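Local coordinates for glycerol uptake operon antiterminator regulatory protein (Listeria monocytogenes str. 4b, PDB 3KTS) that probably responds to glycerol 3-phosphate and regulates expression of the glycerol uptake operon by transcription antitermination, at residues 10-16 and 30-36; 104-110 and 128-134. All blocks are in the same frame, centred on the assembly; numbering follows the deposited sequence.

Both contacts are parallel strand pairs in the wall of one TIM barrel, and each belongs to a beta-alpha-beta unit. Contact 1 (10-16 with 30-36) pairs the first two barrel strands. Contact 2 (104-110 with 128-134) comes later in the chain. Their centres lie about 15 Å apart, yet the two meet near the C-terminal mouth of the barrel, where L36 CD2 packs 4.0 Å from R107 NH2. H60 is touched by V34 and L36 of contact 1 and by R107 and E132 of contact 2. Unidentified bound material, probably from the crystallisation liquor, lies about 4 Å from the L36 side chain and about 3 Å from that of R107, between nearest atoms. It may mark a pocket.

Contact 1 of 2, residues 10-16 and 30-36; sequences QSIIPAA and LTYMVML
Strands 12-16 and 32-35 are extended and run parallel, with axes 4.6 Å apart at closest approach and crossing at -27°. A15 pairs with V34, CA to CA 4.4 Å, and A16 with M35. A16 is hydrogen-bonded through both its N and its O: A16 N donates to V34 O at 2.7 Å and A16 O accepts from L36 N at 2.9 Å. One step earlier, V34 N donates to P14 O at 2.8 Å. Before the strand, Q10 takes over from the backbone. Its side chain is extended (t, t) and points toward the other segment. Q10 OE1 accepts from Y32 N at 3.1 Å, while Q10 NE2 donates to Y32 O at 2.9 Å and to I12 O at 3.2 Å. L30, rotamer m, t, also points across. L30 CD1 lies 4.0 Å from I12 CG2 and 3.9 Å from P14 CD. The unit is a beta-alpha-beta crossover of a TIM barrel, with helix 20-25 as the connection. A15 and V34 share the inner face, CB to CB 4.1 Å. A16 and M35 face outward onto helix 20-25. Strand 173-178 pairs beside 12-16, closing the barrel, and strand 56-60 continues it beyond 32-39.

Contact 2 of 2, residues 104-110 and 128-134; sequences AIQRLFM and PDCIELL
This is a parallel strand pair in the wall of the TIM barrel, formed by a beta-alpha-beta unit whose helix 113-126 joins strand 103-109 to strand 130-134. The short segments cross at -27°, with axes 4.2 Å apart at closest approach. The register is continuous over five pairs: I105 with C130, Q106 with I131, R107 with E132, L108 with L133 and F109 with L134. Both strands are extended. Q106 N donates to C130 O at 2.9 Å, E132 N to Q106 O at 2.9 Å and L108 N to E132 O at 2.8 Å. L134 N then donates to L108 O at 3.0 Å, and M110 N to L134 O at 2.7 Å. At the start, A104 N donates to D129 OD2 at 2.9 Å. Side chains alternate. Q106, L108, I131 and L133 lie on the outer face, where Q106 packs on helix 113-126 and L133 on helix 139-149. I105, R107, F109, C130, E132 and L134 lie on the other face. There I105 CB meets C130 CB at 3.6 Å, and L134 CD1 packs against R107 CG at 3.5 Å. The E132 side chain is extended (t, t), and its OE2 is hydrogen-bonded to T177 OG1, two strands along the barrel wall. R107 is also extended (t, t, t), so that R107 NE forms a salt bridge to E132 OE1 at 3.0 Å.

Contact 1 of 2, residues 10-16 and 30-36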
ATOM      1  N   GLN A  10     -13.024   0.161  -4.990  1.00104.03           N
ATOM      2  CA  GLN A  10     -11.968  -0.627  -5.595  1.00 96.25           C
ATOM      3  C   GLN A  10     -11.452  -1.601  -4.547  1.00 94.20           C
ATOM      4  O   GLN A  10     -10.793  -1.196  -3.591  1.00 96.22           O
ATOM      5  CB  GLN A  10     -10.839   0.259  -6.102  1.00 91.19           C
ATOM      6  CG  GLN A  10      -9.852  -0.498  -6.967  1.00 83.56           C
ATOM      7  CD  GLN A  10      -8.636   0.317  -7.296  1.00 88.63           C
ATOM      8  OE1 GLN A  10      -8.629   1.536  -7.117  1.00 79.84           O
ATOM      9  NE2 GLN A  10      -7.583  -0.350  -7.768  1.00 84.91           N
ATOM     10  N   SER A  11     -11.768  -2.879  -4.738  1.00 88.60           N
ATOM     11  CA  SER A  11     -11.508  -3.921  -3.750  1.00 80.53           C
ATOM     12  C   SER A  11     -10.129  -4.550  -3.900  1.00 81.85           C
ATOM     13  O   SER A  11      -9.456  -4.821  -2.906  1.00 90.00           O
ATOM     14  CB  SER A  11     -12.584  -4.998  -3.831  1.00 74.54           C
ATOM     15  OG  SER A  11     -13.856  -4.436  -3.575  1.00 87.38           O
ATOM     16  N   ILE A  12      -9.723  -4.793  -5.141  1.00 72.07           N
ATOM     17  CA  ILE A  12      -8.400  -5.314  -5.429  1.00 68.13           C
ATOM     18  C   ILE A  12      -7.512  -4.166  -5.894  1.00 77.68           C
ATOM     19  O   ILE A  12      -7.867  -3.399  -6.798  1.00 83.71           O
ATOM     20  CB  ILE A  12      -8.442  -6.475  -6.470  1.00 69.39           C
ATOM     21  CG1 ILE A  12      -8.772  -7.800  -5.787  1.00 61.68           C
ATOM     22  CG2 ILE A  12      -7.107  -6.660  -7.171  1.00 79.78           C
ATOM     23  CD1 ILE A  12     -10.237  -8.087  -5.673  1.00 76.35           C
ATOM     24  N   ILE A  13      -6.378  -4.026  -5.223  1.00 77.48           N
ATOM     25  CA  ILE A  13      -5.336  -3.125  -5.653  1.00 78.24           C
ATOM     26  C   ILE A  13      -4.174  -4.026  -6.047  1.00 81.19           C
ATOM     27  O   ILE A  13      -3.486  -4.553  -5.179  1.00 90.83           O
ATOM     28  CB  ILE A  13      -4.931  -2.147  -4.537  1.00 75.78           C
ATOM     29  CG1 ILE A  13      -6.166  -1.426  -3.970  1.00 80.45           C
ATOM     30  CG2 ILE A  13      -3.917  -1.148  -5.068  1.00 89.67           C
ATOM     31  CD1 ILE A  13      -5.874  -0.480  -2.812  1.00 80.26           C
ATOM     32  N   PRO A  14      -3.984  -4.249  -7.360  1.00 83.08           N
ATOM     33  CA  PRO A  14      -2.924  -5.129  -7.846  1.00 78.50           C
ATOM     34  C   PRO A  14      -1.533  -4.670  -7.429  1.00 71.68           C
ATOM     35  O   PRO A  14      -1.269  -3.470  -7.363  1.00 77.58           O
ATOM     36  CB  PRO A  14      -3.075  -5.050  -9.372  1.00 79.51           C
ATOM     37  CG  PRO A  14      -3.823  -3.805  -9.629  1.00 64.69           C
ATOM     38  CD  PRO A  14      -4.771  -3.696  -8.475  1.00 84.21           C
ATOM     39  N   ALA A  15      -0.664  -5.633  -7.146  1.00 72.06           N
ATOM     40  CA  ALA A  15       0.678  -5.347  -6.663  1.00 76.98           C
ATOM     41  C   ALA A  15       1.721  -5.886  -7.632  1.00 78.82           C
ATOM     42  O   ALA A  15       1.850  -7.094  -7.801  1.00 83.71           O
ATOM     43  CB  ALA A  15       0.875  -5.941  -5.267  1.00 76.78           C
ATOM     44  N   ALA A  16       2.463  -4.979  -8.261  1.00 76.57           N
ATOM     45  CA  ALA A  16       3.451  -5.344  -9.266  1.00 77.14           C
ATOM     46  C   ALA A  16       4.826  -5.590  -8.661  1.00 84.05           C
ATOM     47  O   ALA A  16       5.353  -4.730  -7.952  1.00 88.23           O
ATOM     48  CB  ALA A  16       3.535  -4.260 -10.337  1.00 82.40           C
ATOM     49  N   LEU A  30      -9.224  -1.501 -12.984  1.00102.50           N
ATOM     50  CA  LEU A  30      -8.852  -1.023 -11.653  1.00103.17           C
ATOM     51  C   LEU A  30      -7.925   0.187 -11.750  1.00 96.30           C
ATOM     52  O   LEU A  30      -6.944   0.154 -12.482  1.00 95.45           O
ATOM     53  CB  LEU A  30      -8.173  -2.152 -10.869  1.00107.93           C
ATOM     54  CG  LEU A  30      -8.868  -3.522 -10.849  1.00115.12           C
ATOM     55  CD1 LEU A  30      -7.865  -4.629 -10.577  1.00118.08           C
ATOM     56  CD2 LEU A  30     -10.022  -3.574  -9.842  1.00125.45           C
ATOM     57  N   THR A  31      -8.244   1.248 -11.014  1.00 95.50           N
ATOM     58  CA  THR A  31      -7.514   2.520 -11.127  1.00 92.65           C
ATOM     59  C   THR A  31      -6.209   2.612 -10.307  1.00 90.42           C
ATOM     60  O   THR A  31      -5.188   3.066 -10.827  1.00 86.87           O
ATOM     61  CB  THR A  31      -8.443   3.761 -10.893  1.00 98.47           C
ATOM     62  OG1 THR A  31      -7.649   4.920 -10.600  1.00 80.41           O
ATOM     63  CG2 THR A  31      -9.449   3.516  -9.756  1.00 93.85           C
ATOM     64  N   TYR A  32      -6.238   2.182  -9.044  1.00 87.29           N
ATOM     65  CA  TYR A  32      -5.029   2.187  -8.189  1.00 82.92           C
ATOM     66  C   TYR A  32      -4.181   0.917  -8.278  1.00 82.14           C
ATOM     67  O   TYR A  32      -4.707  -0.202  -8.258  1.00 77.25           O
ATOM     68  CB  TYR A  32      -5.390   2.450  -6.729  1.00 81.63           C
ATOM     69  CG  TYR A  32      -5.478   3.913  -6.374  1.00 80.30           C
ATOM     70  CD1 TYR A  32      -6.678   4.608  -6.487  1.00 69.85           C
ATOM     71  CD2 TYR A  32      -4.360   4.599  -5.913  1.00 83.45           C
ATOM     72  CE1 TYR A  32      -6.757   5.951  -6.154  1.00 82.56           C
ATOM     73  CE2 TYR A  32      -4.428   5.936  -5.574  1.00 78.54           C
ATOM     74  CZ  TYR A  32      -5.627   6.606  -5.701  1.00 85.33           C
ATOM     75  OH  TYR A  32      -5.681   7.938  -5.378  1.00104.54           O
ATOM     76  N   MET A  33      -2.867   1.103  -8.371  1.00 79.86           N
ATOM     77  CA  MET A  33      -1.919  -0.011  -8.407  1.00 83.68           C
ATOM     78  C   MET A  33      -0.837   0.137  -7.332  1.00 83.49           C
ATOM     79  O   MET A  33      -0.624   1.231  -6.795  1.00 84.90           O
ATOM     80  CB  MET A  33      -1.277  -0.134  -9.790  1.00 80.15           C
ATOM     81  CG  MET A  33      -0.180   0.886 -10.070  1.00 84.01           C
ATOM     82  SD  MET A  33       1.106   0.203 -11.132  1.00 93.94           S
ATOM     83  CE  MET A  33       0.359   0.403 -12.747  1.00112.24           C
ATOM     84  N   VAL A  34      -0.161  -0.965  -7.024  1.00 74.90           N
ATOM     85  CA  VAL A  34       0.932  -0.949  -6.061  1.00 77.02           C
ATOM     86  C   VAL A  34       2.235  -1.425  -6.696  1.00 76.92           C
ATOM     87  O   VAL A  34       2.268  -2.455  -7.369  1.00 77.51           O
ATOM     88  CB  VAL A  34       0.618  -1.828  -4.836  1.00 75.97           C
ATOM     89  CG1 VAL A  34       1.872  -2.041  -4.001  1.00 73.44           C
ATOM     90  CG2 VAL A  34      -0.486  -1.197  -4.001  1.00 84.07           C
ATOM     91  N   MET A  35       3.306  -0.668  -6.477  1.00 74.85           N
ATOM     92  CA  MET A  35       4.608  -1.003  -7.040  1.00 81.68           C
ATOM     93  C   MET A  35       5.586  -1.431  -5.952  1.00 77.75           C
ATOM     94  O   MET A  35       5.940  -0.642  -5.076  1.00 83.64           O
ATOM     95  CB  MET A  35       5.175   0.185  -7.821  1.00 85.52           C
ATOM     96  CG  MET A  35       5.725  -0.178  -9.190  1.00 81.52           C
ATOM     97  SD  MET A  35       6.276   1.264 -10.123  1.00 89.56           S
ATOM     98  CE  MET A  35       4.744   1.767 -10.903  1.00 89.50           C
ATOM     99  N   LEU A  36       6.020  -2.686  -6.013  1.00 67.23           N
ATOM    100  CA  LEU A  36       6.593  -3.355  -4.852  1.00 73.09           C
ATOM    101  C   LEU A  36       8.109  -3.194  -4.814  1.00 70.33           C
ATOM    102  O   LEU A  36       8.644  -2.454  -3.989  1.00 82.01           O
ATOM    103  CB  LEU A  36       6.222  -4.840  -4.853  1.00 73.99           C
ATOM    104  CG  LEU A  36       4.939  -5.219  -4.111  1.00 83.21           C
ATOM    105  CD1 LEU A  36       4.427  -6.573  -4.578  1.00 94.31           C
ATOM    106  CD2 LEU A  36       5.167  -5.218  -2.606  1.00 79.48           C
TER

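Contact 2 of 2, residues 104-110 and 128-134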
ATOM      1  N   ALA A 104       0.045   8.859   2.745  1.00 83.87           N
ATOM      2  CA  ALA A 104       0.980   8.030   3.491  1.00 77.98           C
ATOM      3  C   ALA A 104       0.271   6.833   4.116  1.00 79.46           C
ATOM      4  O   ALA A 104      -0.515   6.984   5.058  1.00 84.01           O
ATOM      5  CB  ALA A 104       1.677   8.852   4.552  1.00 75.56           C
ATOM      6  N   ILE A 105       0.540   5.647   3.579  1.00 71.82           N
ATOM      7  CA  ILE A 105       0.028   4.410   4.171  1.00 79.07           C
ATOM      8  C   ILE A 105       1.140   3.635   4.907  1.00 79.68           C
ATOM      9  O   ILE A 105       2.223   3.425   4.365  1.00 89.62           O
ATOM     10  CB  ILE A 105      -0.838   3.558   3.161  1.00 83.02           C
ATOM     11  CG1 ILE A 105      -0.464   2.072   3.190  1.00 72.54           C
ATOM     12  CG2 ILE A 105      -0.831   4.156   1.720  1.00 65.48           C
ATOM     13  CD1 ILE A 105      -1.276   1.238   2.227  1.00 90.76           C
ATOM     14  N   GLN A 106       0.873   3.252   6.154  1.00 81.43           N
ATOM     15  CA  GLN A 106       1.875   2.601   7.002  1.00 77.87           C
ATOM     16  C   GLN A 106       1.745   1.085   7.016  1.00 81.62           C
ATOM     17  O   GLN A 106       0.678   0.542   7.299  1.00 84.67           O
ATOM     18  CB  GLN A 106       1.805   3.127   8.432  1.00 80.46           C
ATOM     19  CG  GLN A 106       3.030   2.771   9.274  1.00 90.98           C
ATOM     20  CD  GLN A 106       2.803   2.936  10.761  1.00 94.75           C
ATOM     21  OE1 GLN A 106       3.245   2.112  11.562  1.00105.27           O
ATOM     22  NE2 GLN A 106       2.105   3.997  11.138  1.00103.92           N
ATOM     23  N   ARG A 107       2.853   0.410   6.728  1.00 78.93           N
ATOM     24  CA  ARG A 107       2.863  -1.037   6.612  1.00 71.13           C
ATOM     25  C   ARG A 107       3.120  -1.683   7.960  1.00 77.07           C
ATOM     26  O   ARG A 107       4.062  -1.323   8.667  1.00 79.03           O
ATOM     27  CB  ARG A 107       3.936  -1.466   5.624  1.00 76.27           C
ATOM     28  CG  ARG A 107       3.602  -2.738   4.908  1.00 67.91           C
ATOM     29  CD  ARG A 107       4.647  -3.076   3.871  1.00 79.28           C
ATOM     30  NE  ARG A 107       4.176  -4.091   2.932  1.00 69.36           N
ATOM     31  CZ  ARG A 107       4.962  -4.745   2.084  1.00 91.11           C
ATOM     32  NH1 ARG A 107       6.267  -4.485   2.044  1.00 81.73           N
ATOM     33  NH2 ARG A 107       4.442  -5.646   1.260  1.00106.75           N
ATOM     34  N   LEU A 108       2.274  -2.640   8.312  1.00 78.73           N
ATOM     35  CA  LEU A 108       2.400  -3.343   9.570  1.00 75.63           C
ATOM     36  C   LEU A 108       2.432  -4.838   9.305  1.00 74.57           C
ATOM     37  O   LEU A 108       1.666  -5.340   8.483  1.00 73.95           O
ATOM     38  CB  LEU A 108       1.220  -3.004  10.473  1.00 80.49           C
ATOM     39  CG  LEU A 108       1.570  -2.799  11.945  1.00 93.41           C
ATOM     40  CD1 LEU A 108       2.046  -1.373  12.149  1.00 99.12           C
ATOM     41  CD2 LEU A 108       0.370  -3.092  12.831  1.00 96.37           C
ATOM     42  N   PHE A 109       3.327  -5.542   9.996  1.00 72.84           N
ATOM     43  CA  PHE A 109       3.440  -6.993   9.878  1.00 63.59           C
ATOM     44  C   PHE A 109       2.888  -7.667  11.124  1.00 71.67           C
ATOM     45  O   PHE A 109       3.515  -7.612  12.189  1.00 70.91           O
ATOM     46  CB  PHE A 109       4.902  -7.417   9.700  1.00 66.88           C
ATOM     47  CG  PHE A 109       5.575  -6.854   8.474  1.00 77.67           C
ATOM     48  CD1 PHE A 109       4.924  -6.824   7.243  1.00 76.07           C
ATOM     49  CD2 PHE A 109       6.883  -6.390   8.546  1.00 76.64           C
ATOM     50  CE1 PHE A 109       5.560  -6.309   6.114  1.00 95.68           C
ATOM     51  CE2 PHE A 109       7.524  -5.876   7.425  1.00 84.44           C
ATOM     52  CZ  PHE A 109       6.864  -5.838   6.205  1.00 86.45           C
ATOM     53  N   MET A 110       1.726  -8.305  10.996  1.00 76.33           N
ATOM     54  CA  MET A 110       1.141  -9.099  12.086  1.00 81.15           C
ATOM     55  C   MET A 110       1.977 -10.354  12.385  1.00 84.91           C
ATOM     56  O   MET A 110       1.646 -11.460  11.954  1.00 87.67           O
ATOM     57  CB  MET A 110      -0.322  -9.469  11.782  1.00 83.26           C
ATOM     58  CG  MET A 110      -1.308  -8.280  11.737  1.00 94.83           C
ATOM     59  SD  MET A 110      -1.276  -7.205  13.199  1.00109.25           S
ATOM     60  CE  MET A 110      -1.726  -8.364  14.485  1.00101.01           C
ATOM     61  N   PRO A 128      -0.964   7.805  10.374  1.00 79.79           N
ATOM     62  CA  PRO A 128      -0.908   7.631   8.939  1.00 75.20           C
ATOM     63  C   PRO A 128      -2.275   7.827   8.322  1.00 77.83           C
ATOM     64  O   PRO A 128      -3.289   7.691   9.004  1.00 86.13           O
ATOM     65  CB  PRO A 128      -0.466   6.180   8.788  1.00 73.39           C
ATOM     66  CG  PRO A 128      -0.978   5.505   9.989  1.00 76.62           C
ATOM     67  CD  PRO A 128      -0.890   6.515  11.089  1.00 85.58           C
ATOM     68  N   ASP A 129      -2.293   8.152   7.035  1.00 82.54           N
ATOM     69  CA  ASP A 129      -3.536   8.307   6.295  1.00 83.52           C
ATOM     70  C   ASP A 129      -4.241   6.969   6.154  1.00 77.41           C
ATOM     71  O   ASP A 129      -5.462   6.914   6.037  1.00 77.42           O
ATOM     72  CB  ASP A 129      -3.267   8.894   4.906  1.00 85.44           C
ATOM     73  CG  ASP A 129      -2.683  10.299   4.959  1.00 98.60           C
ATOM     74  OD1 ASP A 129      -3.115  11.105   5.817  1.00109.48           O
ATOM     75  OD2 ASP A 129      -1.794  10.600   4.130  1.00 94.68           O
ATOM     76  N   CYS A 130      -3.456   5.896   6.184  1.00 82.53           N
ATOM     77  CA  CYS A 130      -3.955   4.546   5.961  1.00 84.74           C
ATOM     78  C   CYS A 130      -2.984   3.530   6.571  1.00 78.14           C
ATOM     79  O   CYS A 130      -1.844   3.868   6.845  1.00 77.81           O
ATOM     80  CB  CYS A 130      -4.091   4.321   4.456  1.00 77.32           C
ATOM     81  SG  CYS A 130      -4.993   2.864   3.976  1.00 95.07           S
ATOM     82  N   ILE A 131      -3.429   2.296   6.795  1.00 80.44           N
ATOM     83  CA  ILE A 131      -2.507   1.222   7.203  1.00 83.87           C
ATOM     84  C   ILE A 131      -2.673  -0.062   6.404  1.00 78.81           C
ATOM     85  O   ILE A 131      -3.774  -0.567   6.262  1.00 82.22           O
ATOM     86  CB  ILE A 131      -2.557   0.903   8.726  1.00 75.78           C
ATOM     87  CG1 ILE A 131      -3.957   1.111   9.289  1.00 83.12           C
ATOM     88  CG2 ILE A 131      -1.585   1.787   9.475  1.00 94.64           C
ATOM     89  CD1 ILE A 131      -4.059   1.008  10.810  1.00 89.85           C
ATOM     90  N   GLU A 132      -1.575  -0.579   5.867  1.00 74.68           N
ATOM     91  CA  GLU A 132      -1.599  -1.895   5.223  1.00 74.89           C
ATOM     92  C   GLU A 132      -1.208  -2.964   6.252  1.00 67.78           C
ATOM     93  O   GLU A 132      -0.137  -2.888   6.854  1.00 64.04           O
ATOM     94  CB  GLU A 132      -0.664  -1.929   4.006  1.00 60.69           C
ATOM     95  CG  GLU A 132      -0.758  -3.182   3.151  1.00 73.10           C
ATOM     96  CD  GLU A 132       0.248  -3.197   1.992  1.00 81.62           C
ATOM     97  OE1 GLU A 132       1.477  -3.112   2.239  1.00 78.00           O
ATOM     98  OE2 GLU A 132      -0.199  -3.307   0.828  1.00 77.32           O
ATOM     99  N   LEU A 133      -2.085  -3.941   6.462  1.00 68.62           N
ATOM    100  CA  LEU A 133      -1.788  -5.076   7.343  1.00 70.08           C
ATOM    101  C   LEU A 133      -1.423  -6.321   6.551  1.00 74.77           C
ATOM    102  O   LEU A 133      -2.078  -6.657   5.561  1.00 74.82           O
ATOM    103  CB  LEU A 133      -2.965  -5.385   8.270  1.00 67.30           C
ATOM    104  CG  LEU A 133      -2.960  -4.768   9.675  1.00 85.42           C
ATOM    105  CD1 LEU A 133      -3.141  -3.246   9.659  1.00 87.22           C
ATOM    106  CD2 LEU A 133      -4.031  -5.431  10.540  1.00 74.04           C
ATOM    107  N   LEU A 134      -0.361  -6.993   6.991  1.00 76.09           N
ATOM    108  CA  LEU A 134       0.083  -8.254   6.393  1.00 73.17           C
ATOM    109  C   LEU A 134       0.294  -9.306   7.485  1.00 76.33           C
ATOM    110  O   LEU A 134       0.793  -8.978   8.559  1.00 78.75           O
ATOM    111  CB  LEU A 134       1.361  -8.057   5.576  1.00 73.73           C
ATOM    112  CG  LEU A 134       1.294  -7.038   4.435  1.00 88.22           C
ATOM    113  CD1 LEU A 134       1.812  -5.710   4.918  1.00 87.30           C
ATOM    114  CD2 LEU A 134       2.075  -7.487   3.216  1.00 84.34           C
TER